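Endoglucanase, family GH5 (Zobellia galactanivorans, PDB 6GL2) probably acts in hemicellulose breakdown as a family GH5 glycoside hydrolase, cleaving beta-glucan chains such as mixed-linked glucan. Local coordinates at residues 15-20 with 141-146; 108-113 with 152-157; 316-321 with 329-334. All coordinates share one frame; numbering follows the deposited sequence.

Contact 1. Residues 15-20 with 141-146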
ATOM      1  N   LYS A  15      -0.291 -16.465  -4.425  0.70 13.76           N
ATOM      2  CA  LYS A  15      -1.512 -16.186  -5.156  0.70 14.03           C
ATOM      3  C   LYS A  15      -2.763 -16.550  -4.338  0.70 12.30           C
ATOM      4  O   LYS A  15      -3.807 -15.859  -4.391  0.70 13.02           O
ATOM      5  CB  LYS A  15      -1.530 -16.850  -6.521  0.70 17.14           C
ATOM      6  CG  LYS A  15      -0.514 -16.198  -7.471  0.70 18.74           C
ATOM      7  CD  LYS A  15      -0.582 -16.712  -8.894  0.70 21.29           C
ATOM      8  CE  LYS A  15       0.436 -16.009  -9.803  0.70 21.77           C
ATOM      9  NZ  LYS A  15       0.470 -16.753 -11.128  0.70 18.95           N
ATOM     10  N   GLU A  16      -2.697 -17.736  -3.480  0.70 12.85           N
ATOM     11  CA  GLU A  16      -3.816 -18.052  -2.641  0.70 13.39           C
ATOM     12  C   GLU A  16      -3.938 -17.053  -1.459  0.70 11.70           C
ATOM     13  O   GLU A  16      -5.036 -16.792  -1.013  0.70 12.30           O
ATOM     14  CB  GLU A  16      -3.721 -19.489  -2.176  0.70 15.84           C
ATOM     15  CG  GLU A  16      -4.921 -19.949  -1.405  0.70 21.59           C
ATOM     16  CD  GLU A  16      -6.286 -19.762  -2.106  0.70 26.55           C
ATOM     17  OE1 GLU A  16      -6.485 -20.135  -3.315  0.70 33.69           O
ATOM     18  OE2 GLU A  16      -7.188 -19.198  -1.430  0.70 34.05           O
ATOM     19  N   PHE A  17      -2.791 -16.669  -0.922  1.00 10.85           N
ATOM     20  CA  PHE A  17      -2.788 -15.621   0.139  1.00 10.67           C
ATOM     21  C   PHE A  17      -3.479 -14.351  -0.347  1.00 10.08           C
ATOM     22  O   PHE A  17      -4.347 -13.826   0.397  1.00 11.22           O
ATOM     23  CB  PHE A  17      -1.369 -15.430   0.495  1.00 11.28           C
ATOM     24  CG  PHE A  17      -1.147 -14.505   1.677  1.00 10.12           C
ATOM     25  CD1 PHE A  17      -1.081 -13.100   1.514  1.00  9.74           C
ATOM     26  CD2 PHE A  17      -0.937 -15.010   2.957  1.00 10.72           C
ATOM     27  CE1 PHE A  17      -0.866 -12.281   2.600  1.00  9.93           C
ATOM     28  CE2 PHE A  17      -0.716 -14.200   4.051  1.00 10.53           C
ATOM     29  CZ  PHE A  17      -0.654 -12.815   3.842  1.00 10.46           C
ATOM     30  N   VAL A  18      -3.222 -13.889  -1.542  1.00 10.78           N
ATOM     31  CA  VAL A  18      -3.811 -12.687  -2.018  1.00 10.68           C
ATOM     32  C   VAL A  18      -5.298 -12.811  -2.225  1.00 12.25           C
ATOM     33  O   VAL A  18      -6.063 -11.929  -2.020  1.00 11.79           O
ATOM     34  CB  VAL A  18      -3.038 -12.117  -3.257  1.00 12.02           C
ATOM     35  CG1 VAL A  18      -3.797 -11.048  -4.005  1.00 11.87           C
ATOM     36  CG2 VAL A  18      -1.669 -11.624  -2.803  1.00 11.99           C
ATOM     37  N   LEU A  19      -5.729 -14.010  -2.737  1.00 12.11           N
ATOM     38  CA  LEU A  19      -7.187 -14.258  -2.750  1.00 11.64           C
ATOM     39  C   LEU A  19      -7.789 -14.136  -1.345  1.00 10.94           C
ATOM     40  O   LEU A  19      -8.884 -13.537  -1.172  1.00 12.10           O
ATOM     41  CB  LEU A  19      -7.543 -15.622  -3.357  1.00 11.84           C
ATOM     42  CG  LEU A  19      -7.159 -15.768  -4.831  1.00 14.28           C
ATOM     43  CD1 LEU A  19      -7.529 -17.182  -5.245  1.00 17.32           C
ATOM     44  CD2 LEU A  19      -7.892 -14.815  -5.700  1.00 15.55           C
ATOM     45  N   ASP A  20      -7.123 -14.754  -0.374  1.00 11.44           N
ATOM     46  CA  ASP A  20      -7.648 -14.707   1.025  1.00 12.03           C
ATOM     47  C   ASP A  20      -7.695 -13.277   1.622  1.00 11.05           C
ATOM     48  O   ASP A  20      -8.557 -13.017   2.426  1.00 12.56           O
ATOM     49  CB  ASP A  20      -6.745 -15.536   1.913  1.00 14.45           C
ATOM     50  CG  ASP A  20      -6.858 -17.042   1.673  1.00 17.11           C
ATOM     51  OD1 ASP A  20      -7.694 -17.478   0.854  1.00 19.65           O
ATOM     52  OD2 ASP A  20      -5.999 -17.739   2.287  1.00 18.19           O
ATOM     53  N   TYR A 141       4.243 -11.950  15.321  1.00 11.83           N
ATOM     54  CA  TYR A 141       2.913 -11.961  14.714  1.00 10.60           C
ATOM     55  C   TYR A 141       2.851 -13.022  13.614  1.00  9.92           C
ATOM     56  O   TYR A 141       3.816 -13.271  12.949  1.00 11.11           O
ATOM     57  CB  TYR A 141       2.548 -10.537  14.163  1.00 10.79           C
ATOM     58  CG  TYR A 141       2.220  -9.593  15.245  1.00 10.84           C
ATOM     59  CD1 TYR A 141       3.102  -9.018  16.020  1.00 11.73           C
ATOM     60  CD2 TYR A 141       0.908  -9.325  15.504  1.00 14.21           C
ATOM     61  CE1 TYR A 141       2.734  -8.174  17.086  1.00 11.31           C
ATOM     62  CE2 TYR A 141       0.531  -8.497  16.549  1.00 15.83           C
ATOM     63  CZ  TYR A 141       1.458  -7.882  17.313  1.00 12.79           C
ATOM     64  OH  TYR A 141       1.114  -7.074  18.376  1.00 13.11           O
ATOM     65  N   GLY A 142       1.699 -13.587  13.455  1.00 11.03           N
ATOM     66  CA  GLY A 142       1.437 -14.587  12.426  1.00 11.21           C
ATOM     67  C   GLY A 142       1.187 -13.958  11.058  1.00 11.22           C
ATOM     68  O   GLY A 142       1.460 -12.756  10.844  1.00 11.77           O
ATOM     69  N   ASP A 143       0.825 -14.757  10.104  1.00 11.13           N
ATOM     70  CA  ASP A 143       0.913 -14.372   8.696  1.00 11.18           C
ATOM     71  C   ASP A 143      -0.251 -13.480   8.194  1.00 10.31           C
ATOM     72  O   ASP A 143      -0.253 -13.084   7.056  1.00  9.85           O
ATOM     73  CB  ASP A 143       1.072 -15.629   7.779  1.00 12.87           C
ATOM     74  CG  ASP A 143      -0.115 -16.513   7.763  1.00 13.67           C
ATOM     75  OD1 ASP A 143      -1.213 -16.194   8.143  1.00 14.29           O
ATOM     76  OD2 ASP A 143       0.018 -17.658   7.139  1.00 15.91           O
ATOM     77  N   TYR A 144      -1.163 -13.081   9.087  1.00  9.29           N
ATOM     78  CA  TYR A 144      -2.088 -12.073   8.725  1.00  9.37           C
ATOM     79  C   TYR A 144      -1.434 -10.681   8.745  1.00  9.71           C
ATOM     80  O   TYR A 144      -2.048  -9.759   8.166  1.00  9.51           O
ATOM     81  CB  TYR A 144      -3.360 -12.095   9.621  1.00 11.03           C
ATOM     82  CG  TYR A 144      -4.327 -13.209   9.233  1.00 11.93           C
ATOM     83  CD1 TYR A 144      -4.078 -14.541   9.511  1.00 14.57           C
ATOM     84  CD2 TYR A 144      -5.517 -12.864   8.682  1.00 13.17           C
ATOM     85  CE1 TYR A 144      -4.992 -15.564   9.128  1.00 16.80           C
ATOM     86  CE2 TYR A 144      -6.466 -13.859   8.321  1.00 16.92           C
ATOM     87  CZ  TYR A 144      -6.146 -15.152   8.552  1.00 14.79           C
ATOM     88  OH  TYR A 144      -7.062 -16.173   8.192  1.00 17.92           O
ATOM     89  N   LEU A 145      -0.264 -10.562   9.350  1.00  9.00           N
ATOM     90  CA  LEU A 145       0.489  -9.302   9.271  1.00  9.25           C
ATOM     91  C   LEU A 145       1.492  -9.410   8.133  1.00  9.16           C
ATOM     92  O   LEU A 145       2.335 -10.301   8.113  1.00  9.63           O
ATOM     93  CB  LEU A 145       1.185  -9.050  10.658  1.00 10.32           C
ATOM     94  CG  LEU A 145       1.973  -7.758  10.713  1.00 11.71           C
ATOM     95  CD1 LEU A 145       1.039  -6.568  10.518  1.00 15.83           C
ATOM     96  CD2 LEU A 145       2.847  -7.636  11.996  1.00 16.84           C
ATOM     97  N   ILE A 146       1.420  -8.389   7.284  1.00  8.55           N
ATOM     98  CA  ILE A 146       2.191  -8.303   6.046  1.00  8.72           C
ATOM     99  C   ILE A 146       3.041  -7.035   6.111  1.00  9.18           C
ATOM    100  O   ILE A 146       2.617  -5.987   6.651  1.00  9.11           O
ATOM    101  CB  ILE A 146       1.216  -8.112   4.863  1.00  9.25           C
ATOM    102  CG1 ILE A 146       0.253  -9.344   4.731  1.00  9.38           C
ATOM    103  CG2 ILE A 146       1.932  -7.960   3.484  1.00  9.72           C
ATOM    104  CD1 ILE A 146      -1.063  -8.974   4.071  1.00 10.32           C
TER
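The edge-on packing of F17 against D143 and I146 is a small, buried, mainly apolar contact at the N-terminal end of the eight-stranded TIM barrel, where F17 of helix 14-20 packs against the turn and first residues of strand 145-148. The same side chain also touches K195 and I223 and meets Y101 edge-to-face, so it touches residues at or next to the beginnings of several barrel strands. This is consistent with helix 14-20 closing that end of the barrel.

With CG of F17 anti to the backbone N (chi1 -174°), the ring projects from the helix toward the strand and presents its far edge. At one corner CE1 lies 3.6 Å from CD1 of I146, and next to it CZ is 3.7 Å from CG1 of I146. I146 approaches from the opposite direction; CG1, beside its own backbone N (chi1 -62°), carries this branch to the ring edge, near the ring plane.

D143 takes part through its main chain, in a type I turn from G142 to L145 that leads into the strand. Its carboxylate turns to a different partner, with OD2 in a salt bridge to R10. The carbonyl oxygen also lies in the ring plane, where the aromatic C-H groups carry slight positive charge: O of D143 is 3.2 Å from CE2 of F17 and 3.3 Å from CZ.

Contact 2. Residues 108-113 with 152-157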
ATOM      1  N   HIS A 108       5.437   8.072   3.690  1.00 10.91           N
ATOM      2  CA  HIS A 108       5.883   9.398   3.155  1.00 13.39           C
ATOM      3  C   HIS A 108       7.225   9.678   3.681  0.80 11.32           C
ATOM      4  O   HIS A 108       7.536  10.736   4.280  0.80 11.22           O
ATOM      5  CB  HIS A 108       4.962  10.566   3.517  1.00 12.33           C
ATOM      6  CG  HIS A 108       3.618  10.554   2.828  0.80 11.85           C
ATOM      7  ND1 HIS A 108       3.418  10.233   1.487  0.80 13.74           N
ATOM      8  CD2 HIS A 108       2.360  10.803   3.353  0.80 10.14           C
ATOM      9  CE1 HIS A 108       2.091  10.379   1.213  0.80 11.98           C
ATOM     10  NE2 HIS A 108       1.462  10.706   2.330  0.80 11.80           N
ATOM     11  N   ASP A 109       8.188   8.837   3.354  1.00 12.17           N
ATOM     12  CA  ASP A 109       9.561   8.856   3.910  1.00 12.78           C
ATOM     13  C   ASP A 109      10.580   9.134   2.816  1.00 11.69           C
ATOM     14  O   ASP A 109      11.787   8.852   2.939  1.00 13.48           O
ATOM     15  CB  ASP A 109       9.808   7.580   4.723  1.00 13.99           C
ATOM     16  CG  ASP A 109       9.173   7.665   6.105  1.00 12.90           C
ATOM     17  OD1 ASP A 109       9.680   8.515   6.908  1.00 13.33           O
ATOM     18  OD2 ASP A 109       8.262   6.917   6.352  1.00 12.66           O
ATOM     19  N   GLU A 110      10.115   9.677   1.695  0.80 12.29           N
ATOM     20  CA  GLU A 110      10.988   9.900   0.512  0.80 15.00           C
ATOM     21  C   GLU A 110      12.186  10.817   0.845  0.80 14.21           C
ATOM     22  O   GLU A 110      13.238  10.623   0.237  0.80 14.44           O
ATOM     23  CB  GLU A 110      10.168  10.580  -0.602  0.80 16.03           C
ATOM     24  CG  GLU A 110       9.014   9.844  -1.226  0.80 23.00           C
ATOM     25  CD  GLU A 110       7.763   9.712  -0.337  0.80 22.74           C
ATOM     26  OE1 GLU A 110       7.477  10.559   0.569  0.80 20.92           O
ATOM     27  OE2 GLU A 110       7.055   8.701  -0.618  0.80 27.12           O
ATOM     28  N   THR A 111      12.101  11.710   1.830  1.00 16.49           N
ATOM     29  CA  THR A 111      13.187  12.678   2.076  1.00 16.21           C
ATOM     30  C   THR A 111      14.432  11.963   2.550  0.80 17.55           C
ATOM     31  O   THR A 111      15.528  12.506   2.321  0.80 20.01           O
ATOM     32  CB  THR A 111      12.794  13.747   3.028  1.00 21.02           C
ATOM     33  OG1 THR A 111      12.272  13.203   4.259  1.00 21.43           O
ATOM     34  CG2 THR A 111      11.698  14.654   2.336  1.00 22.24           C
ATOM     35  N   TRP A 112      14.336  10.770   3.107  1.00 14.62           N
ATOM     36  CA  TRP A 112      15.562  10.019   3.537  1.00 15.95           C
ATOM     37  C   TRP A 112      15.717   8.783   2.709  1.00 14.81           C
ATOM     38  O   TRP A 112      16.489   7.877   3.078  1.00 15.08           O
ATOM     39  CB  TRP A 112      15.616   9.758   5.055  1.00 15.56           C
ATOM     40  CG  TRP A 112      14.446   9.004   5.672  1.00 15.26           C
ATOM     41  CD1 TRP A 112      13.219   9.503   6.088  1.00 15.34           C
ATOM     42  CD2 TRP A 112      14.303   7.566   5.861  1.00 13.70           C
ATOM     43  NE1 TRP A 112      12.432   8.496   6.570  1.00 15.01           N
ATOM     44  CE2 TRP A 112      12.992   7.329   6.462  1.00 15.67           C
ATOM     45  CE3 TRP A 112      15.127   6.469   5.617  1.00 15.06           C
ATOM     46  CZ2 TRP A 112      12.557   6.045   6.789  1.00 14.50           C
ATOM     47  CZ3 TRP A 112      14.677   5.195   5.940  1.00 15.46           C
ATOM     48  CH2 TRP A 112      13.436   4.984   6.517  1.00 15.59           C
ATOM     49  N   ILE A 113      14.880   8.689   1.643  1.00 14.16           N
ATOM     50  CA  ILE A 113      14.930   7.526   0.748  1.00 13.45           C
ATOM     51  C   ILE A 113      15.032   7.964  -0.728  1.00 13.75           C
ATOM     52  O   ILE A 113      14.287   7.549  -1.623  1.00 16.26           O
ATOM     53  CB  ILE A 113      13.745   6.509   0.956  1.00 12.97           C
ATOM     54  CG1 ILE A 113      13.574   6.173   2.413  1.00 12.80           C
ATOM     55  CG2 ILE A 113      13.959   5.218   0.136  1.00 13.98           C
ATOM     56  CD1 ILE A 113      12.280   5.449   2.777  1.00 13.74           C
ATOM     57  N   GLU A 152       5.739   4.364  -2.430  1.00  9.51           N
ATOM     58  CA  GLU A 152       5.844   4.916  -3.820  1.00  9.84           C
ATOM     59  C   GLU A 152       7.254   5.447  -3.999  1.00  9.11           C
ATOM     60  O   GLU A 152       7.414   6.661  -4.213  1.00 10.59           O
ATOM     61  CB  GLU A 152       4.785   5.902  -4.134  1.00 10.52           C
ATOM     62  CG  GLU A 152       3.374   5.359  -4.105  1.00 11.86           C
ATOM     63  CD  GLU A 152       2.341   6.265  -4.516  1.00 13.90           C
ATOM     64  OE1 GLU A 152       2.596   7.538  -4.526  1.00 15.67           O
ATOM     65  OE2 GLU A 152       1.182   5.816  -4.819  1.00 13.78           O
ATOM     66  N   PRO A 153       8.277   4.624  -3.813  1.00 10.08           N
ATOM     67  CA  PRO A 153       9.673   5.143  -3.776  1.00 10.39           C
ATOM     68  C   PRO A 153      10.043   5.756  -5.158  1.00  9.07           C
ATOM     69  O   PRO A 153       9.829   5.170  -6.164  1.00  9.32           O
ATOM     70  CB  PRO A 153      10.487   3.911  -3.472  1.00 10.36           C
ATOM     71  CG  PRO A 153       9.676   2.775  -4.036  1.00 10.44           C
ATOM     72  CD  PRO A 153       8.253   3.152  -3.713  1.00  9.03           C
ATOM     73  N   ARG A 154      10.496   6.980  -5.122  1.00 10.16           N
ATOM     74  CA  ARG A 154      10.631   7.792  -6.358  1.00 10.40           C
ATOM     75  C   ARG A 154      11.433   8.998  -6.055  1.00 10.08           C
ATOM     76  O   ARG A 154      11.656   9.350  -4.914  1.00 10.19           O
ATOM     77  CB  ARG A 154       9.243   8.204  -6.919  1.00 11.40           C
ATOM     78  CG  ARG A 154       8.554   9.219  -6.002  1.00 11.44           C
ATOM     79  CD  ARG A 154       7.082   9.300  -6.359  1.00 12.50           C
ATOM     80  NE  ARG A 154       6.454  10.358  -5.591  1.00 13.22           N
ATOM     81  CZ  ARG A 154       6.049  10.300  -4.351  1.00 13.84           C
ATOM     82  NH1 ARG A 154       6.182   9.180  -3.658  1.00 13.01           N
ATOM     83  NH2 ARG A 154       5.469  11.363  -3.805  1.00 15.19           N
ATOM     84  N   HIS A 155      11.829   9.729  -7.124  1.00 11.39           N
ATOM     85  CA  HIS A 155      12.521  10.991  -6.955  1.00 11.02           C
ATOM     86  C   HIS A 155      11.566  12.157  -7.157  1.00 11.26           C
ATOM     87  O   HIS A 155      11.197  12.464  -8.290  1.00 12.28           O
ATOM     88  CB  HIS A 155      13.723  11.049  -7.929  1.00 11.84           C
ATOM     89  CG  HIS A 155      14.650  12.177  -7.601  1.00 11.44           C
ATOM     90  ND1 HIS A 155      15.901  12.246  -8.148  1.00 14.05           N
ATOM     91  CD2 HIS A 155      14.575  13.161  -6.703  1.00 14.51           C
ATOM     92  CE1 HIS A 155      16.514  13.323  -7.636  1.00 13.47           C
ATOM     93  NE2 HIS A 155      15.718  13.874  -6.747  1.00 13.74           N
ATOM     94  N   LYS A 156      11.071  12.705  -6.081  1.00 11.75           N
ATOM     95  CA  LYS A 156      10.046  13.693  -6.183  1.00 12.35           C
ATOM     96  C   LYS A 156      10.561  14.980  -6.848  1.00 12.05           C
ATOM     97  O   LYS A 156      11.730  15.350  -6.613  1.00 13.57           O
ATOM     98  CB  LYS A 156       9.613  14.086  -4.793  1.00 15.33           C
ATOM     99  CG  LYS A 156       8.796  13.026  -4.076  1.00 17.07           C
ATOM    100  CD  LYS A 156       8.478  13.452  -2.643  1.00 23.14           C
ATOM    101  CE  LYS A 156       7.588  14.665  -2.674  1.00 26.96           C
ATOM    102  NZ  LYS A 156       7.097  14.975  -1.277  1.00 31.43           N
ATOM    103  N   GLY A 157       9.738  15.522  -7.716  1.00 12.48           N
ATOM    104  CA  GLY A 157      10.056  16.827  -8.329  1.00 13.03           C
ATOM    105  C   GLY A 157      10.805  16.680  -9.626  1.00 12.84           C
ATOM    106  O   GLY A 157      11.220  17.708 -10.180  1.00 17.67           O
TER
HETATM  107  O   HOH W   1      12.905  10.319  -2.397  0.91 25.92           O
HETATM  108  O   HOH W   2       5.862  12.086  -0.377  0.58 34.87           O
HETATM  109  O   HOH W   3      11.531   7.330  -2.197  1.00 18.19           O
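E110 and R154 cross at a slant, their carboxylate and guanidinium planes 60° apart, and this pairing ties together two loops at the C-terminal end of the TIM barrel, those following strands 101-105 and 145-148. E152 and P153 belong to the Asn-Glu-Pro signature of family GH5, whose glutamate acts as acid/base in relatives; here OE2 of E152 is hydrogen-bonded to ND1 of H227.

NH1 of R154 is 3.2 Å from OE2 of E110, a salt bridge whose hydrogen bond is weak, the N-H...O angle being only 132°. A bend in the glutamate chain (chi2 73°) brings the carboxylate round to the arginine. The same NH1 makes a straighter and shorter bond, 2.9 Å, to O of E152, which lies practically in the guanidinium plane, while NE of R154 forms a salt bridge with E161. The bonds to E152 O and E161, with the weaker one to E110, restrain the rotation of the guanidinium group. With an alanine here, E110 and E161 would probably each lose a countercharge, and the E152 carbonyl its arginine donor, leaving the E110 carboxylate freer to turn.

K156 crosses E110 at about a right angle, and it does so through carbon: CD of K156 rests 3.9 Å from CB of E110, closing over the base of the glutamate chain, K156 itself being exposed to solvent. The two backbones are also joined through waters. Water 1 lies 2.7 Å from O of E110 and 3.0 Å from O of R154, and water 3 lies 2.8 Å from O of I113 and accepts from N of R154 at 3.1 Å.

Contact 3. Residues 316-321 with 329-334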
ATOM      1  N   PHE A 316     -11.199  11.401  -0.853  1.00  9.00           N
ATOM      2  CA  PHE A 316     -11.264   9.978  -0.957  1.00  8.65           C
ATOM      3  C   PHE A 316     -11.986   9.270   0.186  1.00  8.82           C
ATOM      4  O   PHE A 316     -12.102   8.031   0.212  1.00  9.26           O
ATOM      5  CB  PHE A 316      -9.816   9.422  -1.056  1.00  8.86           C
ATOM      6  CG  PHE A 316      -9.143   9.693  -2.388  1.00 10.02           C
ATOM      7  CD1 PHE A 316      -9.324   8.848  -3.403  1.00 11.99           C
ATOM      8  CD2 PHE A 316      -8.402  10.832  -2.570  1.00 10.69           C
ATOM      9  CE1 PHE A 316      -8.694   9.063  -4.650  1.00 13.01           C
ATOM     10  CE2 PHE A 316      -7.837  11.086  -3.813  1.00 12.75           C
ATOM     11  CZ  PHE A 316      -8.010  10.187  -4.831  1.00 11.63           C
ATOM     12  N   GLY A 317     -12.452  10.055   1.157  1.00  9.55           N
ATOM     13  CA  GLY A 317     -13.042   9.475   2.330  1.00  9.17           C
ATOM     14  C   GLY A 317     -14.454   8.927   2.051  1.00  8.90           C
ATOM     15  O   GLY A 317     -15.370   9.677   1.599  1.00 11.56           O
ATOM     16  N   ILE A 318     -14.624   7.654   2.253  1.00  8.23           N
ATOM     17  CA  ILE A 318     -15.914   6.988   2.169  1.00  8.21           C
ATOM     18  C   ILE A 318     -16.483   6.548   3.510  1.00  8.41           C
ATOM     19  O   ILE A 318     -17.705   6.382   3.643  1.00  9.43           O
ATOM     20  CB  ILE A 318     -15.935   5.824   1.145  1.00  8.24           C
ATOM     21  CG1 ILE A 318     -14.984   4.712   1.550  1.00  8.15           C
ATOM     22  CG2 ILE A 318     -15.497   6.357  -0.227  1.00  9.05           C
ATOM     23  CD1 ILE A 318     -15.114   3.488   0.664  1.00  9.07           C
ATOM     24  N   PHE A 319     -15.622   6.527   4.536  1.00  9.29           N
ATOM     25  CA  PHE A 319     -16.016   6.254   5.945  1.00  8.99           C
ATOM     26  C   PHE A 319     -15.830   7.524   6.757  1.00  9.77           C
ATOM     27  O   PHE A 319     -14.826   8.199   6.605  1.00  9.37           O
ATOM     28  CB  PHE A 319     -15.132   5.161   6.485  1.00  9.16           C
ATOM     29  CG  PHE A 319     -15.390   4.805   7.940  1.00  9.42           C
ATOM     30  CD1 PHE A 319     -16.645   4.348   8.358  1.00  9.22           C
ATOM     31  CD2 PHE A 319     -14.451   4.995   8.898  1.00  9.64           C
ATOM     32  CE1 PHE A 319     -16.867   4.035   9.683  1.00 10.16           C
ATOM     33  CE2 PHE A 319     -14.709   4.678  10.238  1.00 10.01           C
ATOM     34  CZ  PHE A 319     -15.912   4.210  10.646  1.00  9.84           C
ATOM     35  N   ASN A 320     -16.820   7.858   7.621  1.00 10.32           N
ATOM     36  CA  ASN A 320     -16.718   8.977   8.475  1.00  8.98           C
ATOM     37  C   ASN A 320     -16.158   8.549   9.848  1.00  9.77           C
ATOM     38  O   ASN A 320     -16.830   7.907  10.656  1.00  9.82           O
ATOM     39  CB  ASN A 320     -18.084   9.645   8.682  1.00 10.48           C
ATOM     40  CG  ASN A 320     -17.968  10.918   9.412  1.00 11.04           C
ATOM     41  OD1 ASN A 320     -17.230  11.099  10.352  1.00 11.16           O
ATOM     42  ND2 ASN A 320     -18.904  11.880   9.060  1.00 13.83           N
ATOM     43  N   ARG A 321     -14.887   8.816  10.073  1.00  8.85           N
ATOM     44  CA  ARG A 321     -14.206   8.414  11.322  1.00  9.52           C
ATOM     45  C   ARG A 321     -14.735   9.134  12.550  1.00 10.06           C
ATOM     46  O   ARG A 321     -14.572   8.541  13.651  1.00 10.92           O
ATOM     47  CB  ARG A 321     -12.675   8.640  11.170  1.00  9.07           C
ATOM     48  CG  ARG A 321     -12.092   7.862  10.034  1.00  9.58           C
ATOM     49  CD  ARG A 321     -10.624   8.100   9.863  1.00  8.71           C
ATOM     50  NE  ARG A 321     -10.198   7.645   8.549  1.00  8.18           N
ATOM     51  CZ  ARG A 321      -8.948   7.776   8.055  1.00  8.09           C
ATOM     52  NH1 ARG A 321      -7.931   8.158   8.817  1.00  8.16           N
ATOM     53  NH2 ARG A 321      -8.741   7.496   6.788  1.00  8.02           N
ATOM     54  N   PRO A 329     -21.617   4.509   1.600  1.00 11.15           N
ATOM     55  CA  PRO A 329     -21.650   3.073   1.846  1.00 10.75           C
ATOM     56  C   PRO A 329     -21.726   2.250   0.548  1.00 11.60           C
ATOM     57  O   PRO A 329     -21.248   1.130   0.537  1.00 12.89           O
ATOM     58  CB  PRO A 329     -22.899   2.879   2.667  1.00 13.29           C
ATOM     59  CG  PRO A 329     -23.746   4.039   2.398  1.00 12.43           C
ATOM     60  CD  PRO A 329     -22.807   5.187   2.187  1.00 11.99           C
ATOM     61  N   GLU A 330     -22.352   2.812  -0.498  1.00 12.66           N
ATOM     62  CA  GLU A 330     -22.506   2.019  -1.712  1.00 13.46           C
ATOM     63  C   GLU A 330     -21.178   1.792  -2.423  1.00 13.72           C
ATOM     64  O   GLU A 330     -20.982   0.769  -3.016  1.00 13.48           O
ATOM     65  CB  GLU A 330     -23.506   2.658  -2.668  1.00 15.54           C
ATOM     66  CG  GLU A 330     -24.886   2.797  -2.069  1.00 18.93           C
ATOM     67  CD  GLU A 330     -25.290   1.573  -1.280  1.00 26.02           C
ATOM     68  OE1 GLU A 330     -25.457   0.478  -1.905  1.00 28.78           O
ATOM     69  OE2 GLU A 330     -25.403   1.663  -0.012  1.00 32.81           O
ATOM     70  N   ILE A 331     -20.223   2.734  -2.317  1.00 11.65           N
ATOM     71  CA  ILE A 331     -18.855   2.497  -2.817  1.00 11.03           C
ATOM     72  C   ILE A 331     -18.260   1.325  -2.084  1.00 10.83           C
ATOM     73  O   ILE A 331     -17.647   0.459  -2.672  1.00 11.93           O
ATOM     74  CB  ILE A 331     -17.964   3.770  -2.802  1.00 10.65           C
ATOM     75  CG1 ILE A 331     -18.512   4.845  -3.764  1.00 11.52           C
ATOM     76  CG2 ILE A 331     -16.491   3.438  -3.113  1.00 10.58           C
ATOM     77  CD1 ILE A 331     -17.818   6.192  -3.734  1.00 12.48           C
ATOM     78  N   ALA A 332     -18.344   1.412  -0.735  1.00 11.65           N
ATOM     79  CA  ALA A 332     -17.767   0.322   0.069  1.00 10.87           C
ATOM     80  C   ALA A 332     -18.342  -1.049  -0.314  1.00 11.47           C
ATOM     81  O   ALA A 332     -17.633  -2.018  -0.484  1.00 12.33           O
ATOM     82  CB  ALA A 332     -17.894   0.603   1.565  1.00 11.64           C
ATOM     83  N   GLU A 333     -19.669  -1.028  -0.424  1.00 12.46           N
ATOM     84  CA  GLU A 333     -20.358  -2.296  -0.728  0.50 14.12           C
ATOM     85  C   GLU A 333     -19.979  -2.797  -2.096  1.00 15.38           C
ATOM     86  O   GLU A 333     -19.824  -3.998  -2.276  1.00 16.79           O
ATOM     87  CB  GLU A 333     -21.871  -2.100  -0.583  0.50 13.72           C
ATOM     88  CG  GLU A 333     -22.296  -2.067   0.874  0.50 14.58           C
ATOM     89  CD  GLU A 333     -23.578  -1.292   1.134  0.50 16.43           C
ATOM     90  OE1 GLU A 333     -24.308  -1.049   0.157  0.50 20.39           O
ATOM     91  OE2 GLU A 333     -23.867  -0.949   2.291  0.50 17.61           O
ATOM     92  N   ALA A 334     -19.764  -1.901  -3.044  1.00 15.11           N
ATOM     93  CA  ALA A 334     -19.376  -2.284  -4.404  1.00 14.42           C
ATOM     94  C   ALA A 334     -18.009  -2.880  -4.443  1.00 15.63           C
ATOM     95  O   ALA A 334     -17.739  -3.789  -5.264  1.00 18.44           O
ATOM     96  CB  ALA A 334     -19.351  -1.046  -5.272  1.00 15.68           C
TER
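No ring or other flat side chain takes part where I318 meets I331 and A332, so neither face nor edge is used across this contact; the flat groups stand at its flanks. W25 touches I318 and W326 touches A332, while the ring of F319 meets that of W326 with the planes about 55° apart.

The touching is done by a single methyl. CD1 of I318 lies 4.0 Å from CG2 of I331 and 4.1 Å from CB of A332, so the tip of the isoleucine is shared between two consecutive residues of the helix. It also comes 4.1 Å from N of A332, over the peptide that joins them. The torsions explain the reach: CG1 of I318 is set between its backbone N and carbonyl carbon (chi1 64°), and CD1 then extends straight on (chi2 173°). On the helix, CG2 of I331, anti to its own N, is the branch that receives it. I318 and I331 cross at a slant.

All three residues are buried, and the 147 Å² covered between the segments is modest. The loop that follows strand 304-307, which this contact joins to helix 329-336, also has its backbone bound by D309: OD2 accepts from N of I318 and N of F319. The helix has further neighbours: I331 touches A291 of helix 284-301, and A332 touches M57 of helix 48-57. The last helix therefore lies between the helix before it and the one after the first strand, completing the outer helical ring of a (beta/alpha)8 TIM barrel.

The three contacts sit at separate places on one eight-stranded parallel barrel, with centres 24 to 29 Å apart and no atoms touching. Contacts 1 and 2 lie on opposite sides of the chain's centre, their centres 27 Å apart, and share the strand 145-148 region: contact 1 uses its beginning, contact 2 the loop that follows it. Along the chain these two cross, since 108-113 falls between 15-20 and 141-146 while its partner 152-157 comes after both. Contact 3 follows, near the C-terminus, its nearest atoms about 10 Å from contact 2. Contact 1 packs the N-terminal helix against the start of a strand, contact 2 ties two loops at the C-terminal end together, and contact 3 holds the last helix to the loop before it.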